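Local atomic coordinates of sugar kinase, pfkB family (PDB entry 2AJR), a protein that probably phosphorylates a phosphorylated sugar with ATP, as a likely phosphofructokinase of the pfkB carbohydrate kinase family. Residues V66-T71 against K91-N96; I111-K116 against D264-L269; D222-A227 against N245-T250; R258-I263 against E321-T326. All coordinates share one frame; numbering follows the deposited sequence.

Contact 1 (V66-T71 against K91-N96); sequences VPSVAT and KLITTN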
loop_
_atom_site.group_PDB
_atom_site.type_symbol
_atom_site.label_atom_id
_atom_site.label_comp_id
_atom_site.label_asym_id
_atom_site.label_seq_id
_atom_site.Cartn_x
_atom_site.Cartn_y
_atom_site.Cartn_z
ATOM N N VAL A 66 -18.330 -18.511 17.766
ATOM C CA VAL A 66 -19.614 -18.232 17.121
ATOM C C VAL A 66 -19.417 -18.142 15.601
ATOM O O VAL A 66 -18.604 -17.356 15.140
ATOM C CB VAL A 66 -20.213 -16.927 17.664
ATOM C CG1 VAL A 66 -21.534 -16.591 16.967
ATOM C CG2 VAL A 66 -20.395 -17.040 19.177
ATOM N N PRO A 67 -20.157 -18.957 14.823
ATOM C CA PRO A 67 -20.037 -18.923 13.370
ATOM C C PRO A 67 -20.759 -17.739 12.764
ATOM O O PRO A 67 -21.669 -17.173 13.392
ATOM C CB PRO A 67 -20.689 -20.232 12.924
ATOM C CG PRO A 67 -21.601 -20.633 14.034
ATOM C CD PRO A 67 -21.144 -19.952 15.284
ATOM N N SER A 68 -20.335 -17.336 11.569
ATOM C CA SER A 68 -21.027 -16.275 10.860
ATOM C C SER A 68 -20.980 -16.509 9.366
ATOM O O SER A 68 -20.105 -17.213 8.885
ATOM C CB SER A 68 -20.428 -14.893 11.201
ATOM O OG SER A 68 -18.999 -14.852 11.086
ATOM N N VAL A 69 -21.937 -15.924 8.645
ATOM C CA VAL A 69 -21.805 -15.711 7.203
ATOM C C VAL A 69 -21.381 -14.271 6.952
ATOM O O VAL A 69 -22.002 -13.338 7.469
ATOM C CB VAL A 69 -23.114 -15.955 6.454
ATOM C CG1 VAL A 69 -22.937 -15.633 4.957
ATOM C CG2 VAL A 69 -23.565 -17.393 6.652
ATOM N N ALA A 70 -20.317 -14.096 6.170
ATOM C CA ALA A 70 -19.817 -12.771 5.829
ATOM C C ALA A 70 -20.237 -12.433 4.408
ATOM O O ALA A 70 -19.929 -13.179 3.478
ATOM C CB ALA A 70 -18.301 -12.720 5.950
ATOM N N THR A 71 -20.933 -11.309 4.233
ATOM C CA THR A 71 -21.298 -10.848 2.901
ATOM C C THR A 71 -20.871 -9.388 2.615
ATOM O O THR A 71 -20.413 -8.679 3.511
ATOM C CB THR A 71 -22.808 -11.020 2.652
ATOM O OG1 THR A 71 -23.053 -10.909 1.241
ATOM C CG2 THR A 71 -23.598 -9.982 3.410
ATOM N N LYS A 91 -12.946 -22.236 9.975
ATOM C CA LYS A 91 -14.072 -22.983 9.402
ATOM C C LYS A 91 -15.429 -22.351 9.798
ATOM O O LYS A 91 -16.460 -22.597 9.170
ATOM C CB LYS A 91 -14.023 -24.458 9.847
ATOM N N LEU A 92 -15.426 -21.541 10.849
ATOM C CA LEU A 92 -16.650 -20.942 11.356
ATOM C C LEU A 92 -17.218 -19.804 10.497
ATOM O O LEU A 92 -18.396 -19.461 10.638
ATOM C CB LEU A 92 -16.422 -20.468 12.795
ATOM C CG LEU A 92 -16.076 -21.575 13.799
ATOM C CD1 LEU A 92 -16.257 -21.059 15.205
ATOM C CD2 LEU A 92 -16.953 -22.802 13.582
ATOM N N ILE A 93 -16.397 -19.231 9.614
ATOM C CA ILE A 93 -16.835 -18.151 8.737
ATOM C C ILE A 93 -17.157 -18.733 7.381
ATOM O O ILE A 93 -16.320 -19.403 6.802
ATOM C CB ILE A 93 -15.747 -17.094 8.551
ATOM C CG1 ILE A 93 -15.243 -16.605 9.905
ATOM C CG2 ILE A 93 -16.278 -15.893 7.753
ATOM C CD1 ILE A 93 -14.060 -15.696 9.797
ATOM N N THR A 94 -18.378 -18.504 6.902
ATOM C CA THR A 94 -18.764 -18.788 5.522
ATOM C C THR A 94 -18.827 -17.464 4.777
ATOM O O THR A 94 -19.370 -16.487 5.285
ATOM C CB THR A 94 -20.158 -19.457 5.419
ATOM O OG1 THR A 94 -20.214 -20.596 6.276
ATOM C CG2 THR A 94 -20.463 -19.912 3.963
ATOM N N THR A 95 -18.268 -17.424 3.574
ATOM C CA THR A 95 -18.300 -16.218 2.772
ATOM C C THR A 95 -19.439 -16.313 1.769
ATOM O O THR A 95 -19.775 -17.404 1.303
ATOM C CB THR A 95 -16.973 -16.011 2.047
ATOM O OG1 THR A 95 -16.797 -17.029 1.062
ATOM C CG2 THR A 95 -15.801 -16.030 3.062
ATOM N N ASN A 96 -20.044 -15.171 1.459
ATOM C CA ASN A 96 -21.095 -15.109 0.450
ATOM C C ASN A 96 -21.098 -13.721 -0.202
ATOM O O ASN A 96 -22.027 -12.931 -0.037
ATOM C CB ASN A 96 -22.441 -15.434 1.099
ATOM C CG ASN A 96 -23.570 -15.509 0.098
ATOM O OD1 ASN A 96 -23.374 -15.896 -1.058
ATOM N ND2 ASN A 96 -24.759 -15.117 0.527
#

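Contact 2 (I111-K116 against D264-L269); sequences IDEKNK and DTSHLL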
loop_
_atom_site.group_PDB
_atom_site.type_symbol
_atom_site.label_atom_id
_atom_site.label_comp_id
_atom_site.label_asym_id
_atom_site.label_seq_id
_atom_site.Cartn_x
_atom_site.Cartn_y
_atom_site.Cartn_z
ATOM N N ILE A 111 1.989 2.256 12.191
ATOM C CA ILE A 111 1.821 2.347 13.640
ATOM C C ILE A 111 3.179 2.557 14.255
ATOM O O ILE A 111 4.080 1.753 14.033
ATOM C CB ILE A 111 1.147 1.093 14.175
ATOM C CG1 ILE A 111 -0.288 1.023 13.606
ATOM C CG2 ILE A 111 1.122 1.102 15.678
ATOM C CD1 ILE A 111 -1.031 -0.261 13.891
ATOM N N ASP A 112 3.332 3.678 14.964
ATOM C CA ASP A 112 4.600 4.055 15.622
ATOM C C ASP A 112 4.379 3.930 17.135
ATOM O O ASP A 112 3.833 4.832 17.777
ATOM C CB ASP A 112 5.007 5.487 15.224
ATOM C CG ASP A 112 6.313 5.952 15.878
ATOM O OD1 ASP A 112 6.859 5.260 16.775
ATOM O OD2 ASP A 112 6.808 7.034 15.473
ATOM N N GLU A 113 4.795 2.800 17.690
ATOM C CA GLU A 113 4.469 2.460 19.080
ATOM C C GLU A 113 5.215 3.338 20.083
ATOM O O GLU A 113 4.717 3.573 21.181
ATOM C CB GLU A 113 4.783 0.983 19.359
ATOM C CG GLU A 113 3.657 0.266 20.093
ATOM C CD GLU A 113 4.101 -1.027 20.751
ATOM O OE1 GLU A 113 5.189 -1.553 20.400
ATOM O OE2 GLU A 113 3.344 -1.508 21.627
ATOM N N LYS A 114 6.404 3.808 19.705
ATOM C CA LYS A 114 7.192 4.700 20.540
ATOM C C LYS A 114 6.514 6.067 20.728
ATOM O O LYS A 114 6.373 6.546 21.865
ATOM C CB LYS A 114 8.587 4.886 19.943
ATOM C CG LYS A 114 9.457 5.871 20.712
ATOM C CD LYS A 114 10.852 5.984 20.111
ATOM C CE LYS A 114 11.532 7.278 20.536
ATOM N NZ LYS A 114 12.855 7.451 19.876
ATOM N N ASN A 115 6.099 6.693 19.626
ATOM C CA ASN A 115 5.504 8.034 19.677
ATOM C C ASN A 115 3.980 7.998 19.754
ATOM O O ASN A 115 3.324 9.034 19.658
ATOM C CB ASN A 115 5.932 8.846 18.455
ATOM C CG ASN A 115 7.408 9.174 18.455
ATOM O OD1 ASN A 115 7.832 10.171 19.033
ATOM N ND2 ASN A 115 8.197 8.346 17.783
ATOM N N LYS A 116 3.427 6.797 19.932
ATOM C CA LYS A 116 1.976 6.556 19.914
ATOM C C LYS A 116 1.294 7.273 18.751
ATOM O O LYS A 116 0.543 8.222 18.958
ATOM C CB LYS A 116 1.319 6.957 21.252
ATOM C CG LYS A 116 2.046 6.470 22.509
ATOM C CD LYS A 116 2.008 4.962 22.642
ATOM C CE LYS A 116 2.803 4.453 23.855
ATOM N NZ LYS A 116 3.054 2.975 23.726
ATOM N N ASP A 264 -3.815 2.952 24.789
ATOM C CA ASP A 264 -2.786 3.278 23.815
ATOM C C ASP A 264 -3.471 3.591 22.487
ATOM O O ASP A 264 -3.951 2.695 21.791
ATOM C CB ASP A 264 -1.823 2.088 23.697
ATOM C CG ASP A 264 -0.549 2.427 22.961
ATOM O OD1 ASP A 264 -0.622 3.208 21.980
ATOM O OD2 ASP A 264 0.518 1.889 23.356
ATOM N N THR A 265 -3.516 4.863 22.127
ATOM C CA THR A 265 -4.263 5.274 20.947
ATOM C C THR A 265 -3.667 4.722 19.647
ATOM O O THR A 265 -4.340 4.691 18.618
ATOM C CB THR A 265 -4.396 6.802 20.871
ATOM O OG1 THR A 265 -3.094 7.397 20.867
ATOM C CG2 THR A 265 -5.197 7.317 22.064
ATOM N N SER A 266 -2.420 4.262 19.697
ATOM C CA SER A 266 -1.811 3.608 18.546
ATOM C C SER A 266 -2.230 2.134 18.395
ATOM O O SER A 266 -2.046 1.535 17.328
ATOM C CB SER A 266 -0.272 3.730 18.602
ATOM O OG SER A 266 0.292 2.907 19.610
ATOM N N HIS A 267 -2.795 1.552 19.448
ATOM C CA HIS A 267 -3.202 0.145 19.426
ATOM C C HIS A 267 -4.683 -0.018 19.070
ATOM O O HIS A 267 -5.244 -1.092 19.259
ATOM C CB HIS A 267 -2.950 -0.504 20.798
ATOM C CG HIS A 267 -1.506 -0.645 21.166
ATOM N ND1 HIS A 267 -1.099 -1.321 22.299
ATOM C CD2 HIS A 267 -0.376 -0.220 20.553
ATOM C CE1 HIS A 267 0.220 -1.287 22.377
ATOM N NE2 HIS A 267 0.685 -0.634 21.324
ATOM N N LEU A 268 -5.301 1.026 18.530
ATOM C CA LEU A 268 -6.752 1.087 18.378
ATOM C C LEU A 268 -7.323 0.454 17.123
ATOM O O LEU A 268 -8.558 0.346 17.001
ATOM C CB LEU A 268 -7.213 2.546 18.383
ATOM C CG LEU A 268 -7.533 3.219 19.706
ATOM C CD1 LEU A 268 -7.779 4.676 19.448
ATOM C CD2 LEU A 268 -8.746 2.569 20.363
ATOM N N LEU A 269 -6.494 0.082 16.155
ATOM C CA LEU A 269 -7.073 -0.401 14.906
ATOM C C LEU A 269 -7.961 -1.607 15.173
ATOM O O LEU A 269 -7.489 -2.631 15.677
ATOM C CB LEU A 269 -6.010 -0.775 13.893
ATOM C CG LEU A 269 -6.586 -1.249 12.558
ATOM C CD1 LEU A 269 -7.287 -0.093 11.820
ATOM C CD2 LEU A 269 -5.494 -1.868 11.721
#

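Contact 3 (D222-A227 against N245-T250); sequences DYVKLA and NDIVAT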
loop_
_atom_site.group_PDB
_atom_site.type_symbol
_atom_site.label_atom_id
_atom_site.label_comp_id
_atom_site.label_asym_id
_atom_site.label_seq_id
_atom_site.Cartn_x
_atom_site.Cartn_y
_atom_site.Cartn_z
ATOM N N ASP A 222 -24.494 16.934 24.932
ATOM C CA ASP A 222 -24.779 16.638 23.533
ATOM C C ASP A 222 -24.684 15.158 23.244
ATOM O O ASP A 222 -25.555 14.587 22.588
ATOM C CB ASP A 222 -23.812 17.368 22.615
ATOM C CG ASP A 222 -23.899 18.849 22.777
ATOM O OD1 ASP A 222 -25.046 19.348 22.849
ATOM O OD2 ASP A 222 -22.834 19.510 22.847
ATOM N N TYR A 223 -23.611 14.537 23.707
ATOM C CA TYR A 223 -23.446 13.115 23.475
ATOM C C TYR A 223 -24.568 12.344 24.167
ATOM O O TYR A 223 -25.032 11.329 23.636
ATOM C CB TYR A 223 -22.091 12.625 23.970
ATOM C CG TYR A 223 -20.952 13.051 23.100
ATOM C CD1 TYR A 223 -20.399 14.319 23.216
ATOM C CD2 TYR A 223 -20.427 12.189 22.160
ATOM C CE1 TYR A 223 -19.356 14.704 22.428
ATOM C CE2 TYR A 223 -19.403 12.571 21.346
ATOM C CZ TYR A 223 -18.868 13.822 21.484
ATOM O OH TYR A 223 -17.829 14.178 20.687
ATOM N N VAL A 224 -25.023 12.844 25.327
ATOM C CA VAL A 224 -26.104 12.183 26.042
ATOM C C VAL A 224 -27.402 12.369 25.286
ATOM O O VAL A 224 -28.127 11.409 25.095
ATOM C CB VAL A 224 -26.218 12.635 27.500
ATOM C CG1 VAL A 224 -27.448 12.010 28.187
ATOM C CG2 VAL A 224 -24.949 12.248 28.245
ATOM N N LYS A 225 -27.686 13.578 24.819
ATOM C CA LYS A 225 -28.911 13.801 24.038
ATOM C C LYS A 225 -28.909 12.892 22.794
ATOM O O LYS A 225 -29.949 12.333 22.418
ATOM C CB LYS A 225 -29.107 15.277 23.642
ATOM C CG LYS A 225 -29.905 16.133 24.647
ATOM N N LEU A 226 -27.752 12.717 22.167
ATOM C CA LEU A 226 -27.686 11.855 20.984
ATOM C C LEU A 226 -27.982 10.383 21.325
ATOM O O LEU A 226 -28.730 9.707 20.621
ATOM C CB LEU A 226 -26.332 11.981 20.288
ATOM C CG LEU A 226 -26.190 11.072 19.056
ATOM C CD1 LEU A 226 -27.138 11.535 17.940
ATOM C CD2 LEU A 226 -24.707 11.013 18.594
ATOM N N ALA A 227 -27.399 9.893 22.408
ATOM C CA ALA A 227 -27.683 8.541 22.861
ATOM C C ALA A 227 -29.174 8.371 23.128
ATOM O O ALA A 227 -29.741 7.344 22.801
ATOM C CB ALA A 227 -26.885 8.214 24.098
ATOM N N ASN A 245 -14.416 6.054 26.518
ATOM C CA ASN A 245 -15.658 5.922 27.257
ATOM C C ASN A 245 -16.798 5.737 26.289
ATOM O O ASN A 245 -16.672 6.020 25.089
ATOM C CB ASN A 245 -15.942 7.161 28.087
ATOM C CG ASN A 245 -14.719 7.694 28.767
ATOM O OD1 ASN A 245 -14.321 7.193 29.815
ATOM N ND2 ASN A 245 -14.098 8.720 28.163
ATOM N N ASP A 246 -17.917 5.255 26.818
ATOM C CA ASP A 246 -19.117 5.037 26.018
ATOM C C ASP A 246 -20.372 5.304 26.841
ATOM O O ASP A 246 -20.528 4.809 27.961
ATOM C CB ASP A 246 -19.137 3.611 25.455
ATOM C CG ASP A 246 -18.149 3.419 24.300
ATOM O OD1 ASP A 246 -18.386 3.960 23.187
ATOM O OD2 ASP A 246 -17.139 2.719 24.510
ATOM N N ILE A 247 -21.258 6.106 26.271
ATOM C CA ILE A 247 -22.560 6.356 26.845
ATOM C C ILE A 247 -23.472 5.267 26.318
ATOM O O ILE A 247 -23.541 5.048 25.116
ATOM C CB ILE A 247 -23.086 7.743 26.436
ATOM C CG1 ILE A 247 -22.170 8.831 27.005
ATOM C CG2 ILE A 247 -24.511 7.939 26.926
ATOM C CD1 ILE A 247 -21.998 10.009 26.110
ATOM N N VAL A 248 -24.127 4.558 27.221
ATOM C CA VAL A 248 -25.078 3.544 26.860
ATOM C C VAL A 248 -26.444 4.046 27.283
ATOM O O VAL A 248 -26.666 4.308 28.465
ATOM C CB VAL A 248 -24.757 2.237 27.565
ATOM C CG1 VAL A 248 -25.758 1.156 27.167
ATOM C CG2 VAL A 248 -23.334 1.807 27.225
ATOM N N ALA A 249 -27.342 4.216 26.315
ATOM C CA ALA A 249 -28.704 4.678 26.580
ATOM C C ALA A 249 -29.704 3.579 26.225
ATOM O O ALA A 249 -29.632 2.993 25.131
ATOM C CB ALA A 249 -29.005 5.934 25.771
ATOM N N THR A 250 -30.611 3.289 27.164
ATOM C CA THR A 250 -31.758 2.417 26.915
ATOM C C THR A 250 -33.020 3.162 27.305
ATOM O O THR A 250 -32.977 4.338 27.692
ATOM C CB THR A 250 -31.702 1.071 27.706
ATOM O OG1 THR A 250 -32.139 1.262 29.063
ATOM C CG2 THR A 250 -30.309 0.475 27.683
#

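Contact 4 (R258-I263 against E321-T326); sequences RSKEEI and EYDHFT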
loop_
_atom_site.group_PDB
_atom_site.type_symbol
_atom_site.label_atom_id
_atom_site.label_comp_id
_atom_site.label_asym_id
_atom_site.label_seq_id
_atom_site.Cartn_x
_atom_site.Cartn_y
_atom_site.Cartn_z
ATOM N N ARG A 258 -16.405 3.842 31.602
ATOM C CA ARG A 258 -15.108 4.503 31.429
ATOM C C ARG A 258 -13.957 3.547 31.629
ATOM O O ARG A 258 -13.973 2.746 32.569
ATOM C CB ARG A 258 -14.919 5.588 32.462
ATOM C CG ARG A 258 -15.864 6.742 32.392
ATOM C CD ARG A 258 -15.378 7.742 33.373
ATOM N NE ARG A 258 -16.159 8.961 33.388
ATOM C CZ ARG A 258 -15.865 10.066 32.711
ATOM N NH1 ARG A 258 -14.817 10.099 31.889
ATOM N NH2 ARG A 258 -16.641 11.143 32.854
ATOM N N SER A 259 -12.946 3.652 30.769
ATOM C CA SER A 259 -11.690 2.961 31.009
ATOM C C SER A 259 -11.036 3.537 32.267
ATOM O O SER A 259 -10.903 4.741 32.381
ATOM C CB SER A 259 -10.746 3.139 29.825
ATOM O OG SER A 259 -9.448 2.677 30.153
ATOM N N LYS A 260 -10.646 2.680 33.208
ATOM C CA LYS A 260 -9.962 3.125 34.430
ATOM C C LYS A 260 -8.624 3.795 34.129
ATOM O O LYS A 260 -8.141 4.577 34.937
ATOM C CB LYS A 260 -9.717 1.957 35.406
ATOM C CG LYS A 260 -10.950 1.501 36.223
ATOM C CD LYS A 260 -10.585 0.604 37.400
ATOM C CE LYS A 260 -11.812 -0.138 37.939
ATOM N NZ LYS A 260 -11.531 -1.017 39.145
ATOM N N GLU A 261 -8.018 3.478 32.989
ATOM C CA GLU A 261 -6.671 3.950 32.685
ATOM C C GLU A 261 -6.593 4.431 31.237
ATOM O O GLU A 261 -7.472 4.134 30.439
ATOM C CB GLU A 261 -5.651 2.836 32.972
ATOM N N GLU A 262 -5.572 5.214 30.903
ATOM C CA GLU A 262 -5.407 5.690 29.529
ATOM C C GLU A 262 -5.077 4.469 28.653
ATOM O O GLU A 262 -4.349 3.559 29.064
ATOM C CB GLU A 262 -4.352 6.821 29.427
ATOM C CG GLU A 262 -3.989 7.286 27.973
ATOM C CD GLU A 262 -5.115 8.058 27.218
ATOM O OE1 GLU A 262 -5.366 9.236 27.558
ATOM O OE2 GLU A 262 -5.726 7.511 26.266
ATOM N N ILE A 263 -5.692 4.424 27.484
ATOM C CA ILE A 263 -5.441 3.371 26.526
ATOM C C ILE A 263 -4.413 3.882 25.516
ATOM O O ILE A 263 -4.158 5.082 25.412
ATOM C CB ILE A 263 -6.746 2.876 25.811
ATOM C CG1 ILE A 263 -7.245 3.848 24.737
ATOM C CG2 ILE A 263 -7.856 2.606 26.821
ATOM C CD1 ILE A 263 -7.527 5.215 25.229
ATOM N N GLU A 321 -10.376 -7.984 31.325
ATOM C CA GLU A 321 -10.582 -6.558 31.279
ATOM C C GLU A 321 -11.729 -6.110 32.167
ATOM O O GLU A 321 -11.959 -4.907 32.297
ATOM C CB GLU A 321 -10.854 -6.109 29.838
ATOM C CG GLU A 321 -9.710 -6.373 28.866
ATOM C CD GLU A 321 -8.426 -5.640 29.228
ATOM O OE1 GLU A 321 -8.460 -4.705 30.061
ATOM O OE2 GLU A 321 -7.372 -6.011 28.668
ATOM N N TYR A 322 -12.451 -7.048 32.783
ATOM C CA TYR A 322 -13.586 -6.662 33.638
ATOM C C TYR A 322 -13.142 -5.815 34.825
ATOM O O TYR A 322 -13.922 -5.065 35.399
ATOM C CB TYR A 322 -14.424 -7.879 34.061
ATOM C CG TYR A 322 -15.726 -7.941 33.281
ATOM C CD1 TYR A 322 -15.780 -8.497 31.991
ATOM C CD2 TYR A 322 -16.899 -7.384 33.808
ATOM C CE1 TYR A 322 -16.989 -8.519 31.263
ATOM C CE2 TYR A 322 -18.107 -7.407 33.092
ATOM C CZ TYR A 322 -18.149 -7.970 31.826
ATOM O OH TYR A 322 -19.350 -7.970 31.140
ATOM N N ASP A 323 -11.859 -5.910 35.135
ATOM C CA ASP A 323 -11.223 -5.161 36.209
ATOM C C ASP A 323 -10.977 -3.679 35.892
ATOM O O ASP A 323 -10.852 -2.866 36.793
ATOM C CB ASP A 323 -9.862 -5.820 36.469
ATOM C CG ASP A 323 -9.495 -5.871 37.932
ATOM O OD1 ASP A 323 -9.698 -4.858 38.654
ATOM O OD2 ASP A 323 -8.975 -6.936 38.340
ATOM N N HIS A 324 -10.887 -3.338 34.615
ATOM C CA HIS A 324 -10.285 -2.075 34.190
ATOM C C HIS A 324 -11.288 -1.069 33.638
ATOM O O HIS A 324 -10.923 -0.245 32.816
ATOM C CB HIS A 324 -9.213 -2.334 33.117
ATOM C CG HIS A 324 -8.134 -3.280 33.548
ATOM N ND1 HIS A 324 -7.874 -4.464 32.890
ATOM C CD2 HIS A 324 -7.249 -3.217 34.571
ATOM C CE1 HIS A 324 -6.873 -5.086 33.485
ATOM N NE2 HIS A 324 -6.481 -4.356 34.514
ATOM N N PHE A 325 -12.542 -1.131 34.073
ATOM C CA PHE A 325 -13.492 -0.086 33.723
ATOM C C PHE A 325 -14.558 0.101 34.782
ATOM O O PHE A 325 -14.808 -0.799 35.567
ATOM C CB PHE A 325 -14.107 -0.332 32.337
ATOM C CG PHE A 325 -14.987 -1.545 32.256
ATOM C CD1 PHE A 325 -16.329 -1.471 32.607
ATOM C CD2 PHE A 325 -14.488 -2.748 31.780
ATOM C CE1 PHE A 325 -17.154 -2.580 32.519
ATOM C CE2 PHE A 325 -15.306 -3.873 31.677
ATOM C CZ PHE A 325 -16.644 -3.786 32.054
ATOM N N THR A 326 -15.165 1.285 34.812
ATOM C CA THR A 326 -16.244 1.577 35.749
ATOM C C THR A 326 -17.515 1.824 34.971
ATOM O O THR A 326 -17.464 2.141 33.798
ATOM C CB THR A 326 -15.935 2.809 36.688
ATOM O OG1 THR A 326 -15.659 3.980 35.920
ATOM C CG2 THR A 326 -14.742 2.530 37.615
#

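Contact 1 (V66-T71 against K91-N96)
S68 and I93 begin a parallel strand pairing that completes the beta-alpha-beta unit of strand 68-75, helix 76-89 and strand 93-100. It forms one end of the large sheet of the ribokinase-like fold, where strand 93-100 is outermost within the chain. The axes of 68-71 and 93-96 lie 29° apart. S68, V69 and A70 stand across from I93, T94 and T95. The backbone bonds alternate. S68 N gives to L92 O at 3.0 Å, and S68 O takes T94 N at 2.9 Å. Next, A70 N gives to T94 O at 2.7 Å, and A70 O takes N96 N at 2.8 Å.

On one face of the sheet V69 straddles its neighbours. Its CG1, anti to the backbone N (chi1 177°), reaches N96 CB at 3.9 Å, and its CG2 meets T94 CB at 4.2 Å. On the other face A70 CB packs against I93 CG2 at 4.2 Å. I93 and T95 are covered there by L86 of helix 76-89, and S68 OG bonds S58 OG. Strand 14-18 pairs with the far side of V69 and T71.

T71 makes the side-chain bond of this contact. Its OG1 sits anti to the backbone N (chi1 -164°) and donates to N96 O at 2.6 Å. An alanine here would probably leave N96 O without this hydroxyl partner. The T71 OG1 donor is tilted off the carbonyl plane of N96.

Contact 2 (I111-K116 against D264-L269)
K116 and S266 bring the two backbones together, with their CA atoms 5.0 Å apart. Segment 111-116 leaves the end of strand 105-112 and turns toward strand 117-122 as the loop of a beta hairpin. Segment 264-269 is irregular. It opens with an Asx turn, in which D264 OD1 accepts from S266 N.

The same OD1 also takes S266 OG at 2.6 Å, from above the carboxylate plane. D264 OD2 faces the hairpin and forms a salt bridge with K116 NZ at 2.8 Å on its syn side. The lysine chain bends at chi2 (-67°), which lays CD beside the carboxylate at 3.2 Å from D264 OD1. K116 NZ also gives to E113 O at 3.1 Å, so the ammonium ties its own loop to the other. D264 OD2 also lies over one face of the H267 ring, toward its rim. An alanine at D264 would probably leave the K116 ammonium without its counter-charge and S266 N and OG without their acceptor.

H267 NE2 donates to E113 OE2 at 2.8 Å, on the anti side of the carboxylate. The bond is bent, at 131°. H267 ND1 gives to T305 O, so both ring nitrogens are engaged. I111 CG2 rests on S266 O at 3.6 Å.

H267 is part of the magnesium site with A304, R307 and E309. The contact joins the four-stranded sheet, through its hairpin, to the loop leading into helix 271-286. I111 touches F28 of strand 22-28 and I118 of strand 117-122.

Contact 3 (D222-A227 against N245-T250)
I247 turns CG1 anti to its carbonyl carbon (chi1 -64°), which leaves CG2 anti to the backbone N. Its two branches therefore reach different residues of helix 220-233. A chi2 of 144°, away from the usual staggered values, sets CD1 at 3.4 Å from Y223 CB, a close approach. V224 CG2 lies near the same methyl at 4.3 Å. The other branch, I247 CG2, meets A227 CB at 3.7 Å.

Two residues along the strand, A249 makes the next contact. Its CB touches A227 CB at 3.5 Å and A227 O at 3.4 Å. A227 O accepts a hydrogen bond from S237 OG of the neighbouring strand 236-241.

This is helix-on-sheet packing in the alpha/beta/alpha sandwich of the ribokinase-like fold. The axes of 222-227 and 245-249 approach to 8.4 Å and cross at -38°. Side chains meet through carbon atoms only: CB of Y223 and A227, and CG2 of V224, face I247 and A249. V248, on the opposite face of the strand, touches A294 of helix 290-304, so helices cover both sides of strand 245-249. The Y223 ring leads away from the strand and meets Y241 edge-to-face.

Contact 4 (R258-I263 against E321-T326)
R258 and T326 form an antiparallel hydrogen-bonded pair where strand 325-329 closes one end of the large sheet against strand 254-259. R258 N gives to T326 O at 3.0 Å, and T326 N returns a bond to R258 O at 2.9 Å. S259 and F325 follow as a non-hydrogen-bonded pair. Just past the paired strands, K260 N donates to H324 O at 3.0 Å. This bond is nearly straight at the hydrogen (173°), though the donor stands above the carbonyl plane.

K260 makes the largest contribution of any residue here. Its chain is extended beyond CG and runs over the turn before F325. CE passes T326 CG2 at 4.0 Å, and NZ makes a weak bond to D323 O at 3.1 Å. The D323 carboxylate is near this ammonium, but beyond salt-bridge distance. F325 CB sits 3.1 Å from R258 O, while the end of its side chain leads away from segment 258-263. R258 CB meets T326 OG1 at 3.9 Å on the other face.

Within the turn, H324 ND1 donates to E321 OE1 at 2.9 Å, from above the carboxylate plane. E321 OE2 in turn forms a salt bridge with R306. Helix 290-304 covers the face of S259 and F325: L302 touches S259, and the F298 ring meets the F325 ring with planes about 60° apart.

In the fold
Contacts 1, 3 and 4 all reach the ten-stranded sheet. Contacts 1 and 4 each include an outermost strand of that sheet within the chain, and their centres are about 31 Å apart. Contact 3 lies on the opposite side of the chain's centre from contact 1. It touches contact 4 through N245 and R258, on neighbouring strands. Contact 2 joins a hairpin of the smaller sheet to the loop before helix 271-286. It adjoins contact 4 in the sequence, with centres about 18 Å apart. Contact 2 alone holds a residue of the magnesium site: the H267 side chain is about 4 Å from the ion. That of S259 in contact 4 is about 12 Å from H267; contacts 1 and 3 lie away.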